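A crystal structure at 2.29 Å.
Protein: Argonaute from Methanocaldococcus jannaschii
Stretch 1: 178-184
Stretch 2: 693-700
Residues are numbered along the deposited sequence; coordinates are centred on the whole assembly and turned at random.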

# COMPACT_ATOMS: atom_id res chain seq x y z
N LEU A 178 -9.07 -0.11 18.32
CA LEU A 178 -8.29 1.07 17.97
C LEU A 178 -7.01 0.70 17.21
O LEU A 178 -6.66 1.36 16.23
CB LEU A 178 -7.97 1.91 19.22
CG LEU A 178 -7.49 3.34 18.97
CD1 LEU A 178 -8.58 4.19 18.35
CD2 LEU A 178 -7.00 3.98 20.24
N GLU A 179 -6.33 -0.39 17.64
CA GLU A 179 -5.10 -0.91 17.02
C GLU A 179 -5.33 -1.33 15.56
O GLU A 179 -4.45 -1.14 14.72
CB GLU A 179 -4.49 -2.05 17.84
CG GLU A 179 -4.12 -1.63 19.26
CD GLU A 179 -3.53 -2.68 20.19
OE1 GLU A 179 -3.73 -3.89 19.95
OE2 GLU A 179 -2.90 -2.27 21.19
N GLU A 180 -6.53 -1.85 15.25
CA GLU A 180 -6.95 -2.24 13.91
C GLU A 180 -7.04 -1.05 12.94
O GLU A 180 -7.18 -1.25 11.73
CB GLU A 180 -8.29 -2.99 13.96
CG GLU A 180 -8.17 -4.45 14.34
CD GLU A 180 -7.11 -5.24 13.60
OE1 GLU A 180 -7.13 -5.25 12.34
OE2 GLU A 180 -6.23 -5.82 14.27
N TYR A 181 -7.00 0.19 13.48
CA TYR A 181 -7.08 1.44 12.73
C TYR A 181 -5.71 2.07 12.43
O TYR A 181 -5.65 3.11 11.77
CB TYR A 181 -8.12 2.42 13.35
CG TYR A 181 -9.53 1.96 13.06
CD1 TYR A 181 -10.13 0.97 13.83
CD2 TYR A 181 -10.22 2.42 11.94
CE1 TYR A 181 -11.40 0.48 13.52
CE2 TYR A 181 -11.49 1.93 11.62
CZ TYR A 181 -12.08 0.97 12.42
OH TYR A 181 -13.32 0.48 12.11
N VAL A 182 -4.62 1.38 12.83
CA VAL A 182 -3.25 1.80 12.52
C VAL A 182 -3.09 1.70 10.98
O VAL A 182 -3.41 0.66 10.39
CB VAL A 182 -2.17 0.98 13.28
CG1 VAL A 182 -0.77 1.31 12.78
CG2 VAL A 182 -2.26 1.20 14.78
N GLY A 183 -2.71 2.81 10.36
CA GLY A 183 -2.56 2.92 8.91
C GLY A 183 -3.70 3.67 8.25
O GLY A 183 -3.65 3.94 7.04
N LYS A 184 -4.73 4.01 9.03
CA LYS A 184 -5.88 4.77 8.56
C LYS A 184 -5.60 6.27 8.70
O LYS A 184 -4.74 6.68 9.50
CB LYS A 184 -7.16 4.36 9.32
N VAL A 693 4.56 -3.79 8.04
CA VAL A 693 4.70 -2.50 8.74
C VAL A 693 3.38 -2.13 9.45
O VAL A 693 3.43 -1.73 10.61
CB VAL A 693 5.32 -1.40 7.83
CG1 VAL A 693 5.28 -0.02 8.50
CG2 VAL A 693 6.76 -1.75 7.47
N LYS A 694 2.22 -2.36 8.78
CA LYS A 694 0.90 -2.13 9.38
C LYS A 694 0.67 -3.06 10.56
O LYS A 694 0.22 -2.60 11.62
CB LYS A 694 -0.25 -2.27 8.35
CG LYS A 694 -0.26 -1.27 7.19
CD LYS A 694 -0.39 0.20 7.63
CE LYS A 694 -0.01 1.16 6.53
NZ LYS A 694 0.33 2.51 7.06
N ALA A 695 1.01 -4.36 10.39
CA ALA A 695 0.88 -5.41 11.41
C ALA A 695 1.70 -5.07 12.66
O ALA A 695 1.20 -5.23 13.77
CB ALA A 695 1.32 -6.75 10.84
N LEU A 696 2.93 -4.57 12.46
CA LEU A 696 3.80 -4.17 13.56
C LEU A 696 3.24 -2.94 14.30
O LEU A 696 3.39 -2.84 15.52
CB LEU A 696 5.22 -3.94 13.04
CG LEU A 696 6.38 -4.03 14.04
CD1 LEU A 696 6.05 -4.91 15.26
CD2 LEU A 696 7.63 -4.53 13.35
N GLY A 697 2.58 -2.06 13.55
CA GLY A 697 1.91 -0.87 14.08
C GLY A 697 0.71 -1.26 14.92
O GLY A 697 0.39 -0.55 15.88
N LYS A 698 0.05 -2.39 14.59
CA LYS A 698 -1.07 -2.88 15.40
C LYS A 698 -0.65 -3.79 16.55
O LYS A 698 -1.49 -4.40 17.21
CB LYS A 698 -2.28 -3.38 14.59
CG LYS A 698 -2.00 -4.22 13.39
CD LYS A 698 -3.24 -4.38 12.53
CE LYS A 698 -3.42 -3.28 11.53
NZ LYS A 698 -4.62 -3.52 10.69
N ASN A 699 0.66 -3.79 16.84
CA ASN A 699 1.31 -4.54 17.90
C ASN A 699 1.27 -6.07 17.76
O ASN A 699 1.13 -6.78 18.76
CB ASN A 699 0.97 -4.00 19.31
CG ASN A 699 1.27 -2.52 19.48
OD1 ASN A 699 2.42 -2.06 19.35
ND2 ASN A 699 0.23 -1.73 19.72
N TRP A 700 1.43 -6.57 16.50
CA TRP A 700 1.58 -8.00 16.21
C TRP A 700 3.00 -8.36 16.69
O TRP A 700 3.89 -7.50 16.65
CB TRP A 700 1.52 -8.28 14.69
CG TRP A 700 0.18 -8.61 14.13
CD1 TRP A 700 -0.78 -7.73 13.71
CD2 TRP A 700 -0.32 -9.92 13.81
NE1 TRP A 700 -1.86 -8.41 13.20
CE2 TRP A 700 -1.60 -9.75 13.24
CE3 TRP A 700 0.18 -11.22 13.97
CZ2 TRP A 700 -2.39 -10.84 12.83
CZ3 TRP A 700 -0.59 -12.29 13.55
CH2 TRP A 700 -1.87 -12.10 13.00

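This contact joins two parts of one chain more than 500 residues apart, and it is small: 401 Å² is buried over both sides. The second stretch brings the last turn of a helix and the loop that follows; the first brings mainly two overlapping turns. The second stretch is helical through Gly697, with Lys698 the first residue to leave helical backbone angles, while the first stretch passes through a type I turn from Glu179 to Val182 and a type II turn from Tyr181 to Lys184. The backbones come closest at Glu179 and Lys698, whose CA atoms lie 4.8 Å apart.

The polar pairing is sparse. One salt bridge crosses the contact, between Glu180 OE1 and Lys698 NZ at 3.5 Å, and its hydrogen bond, donated by the lysine, is weak. The CA-to-CB bond of Glu180 points away from the other stretch, yet both of its first two chi angles are m, and the side chain folds so that its carboxylate comes within reach of the amine. Lys698 contributes a p, t, p, t chain whose CA-to-CB bond lies sideways to the partner. A second acidic group, that of Glu179, brings OE2 to 3.5 Å from Asn699 ND2, a polar approach without a hydrogen bond; its OE1 is satisfied elsewhere in the structure.

Most of the contact is therefore packing, and much of it is between side chain and backbone. Lys698 has the largest area covered by the other stretch, 101 Å², and most of its length is aliphatic. Its CB sits 3.1 Å from Glu179 O, a tight approach, and its CE lies 4.1 Å from Val182 O. That Glu179 carbonyl also accepts the turn hydrogen bond from Val182 N at 3.2 Å, so the group that closes the turn also meets the lysine. The two CB atoms of Glu179 and Lys698 are 4.1 Å apart. Val182, buried and pointing toward the helix, places CG2 3.4 Å from Gly697 O.

Lys694, one helical turn before Lys698, runs along the other end of the contact. Its CD is 4.1 Å from Val182 O and its NZ is 3.5 Å from Gly183 CA. The ammonium group makes no salt bridge or hydrogen bond to the first stretch; its contacts here are packing contacts.

Two glycines make this closeness possible. At Gly697 an ideal CB would point toward the turn and fall 2.6 Å from Val182 CG1, a clash; the bare helix position leaves room for the valine. At Gly183 an ideal CB would lie 2.5 Å from Lys694 CD, and its phi/psi of 104/-7 would also jam that atom against the carbonyl oxygen of Val182, so the backbone alone already calls for glycine. The rule to read here is one of complementarity: each stretch has a glycine where the other brings a side chain, and lysine methylenes lie against the turn's carbonyl oxygens.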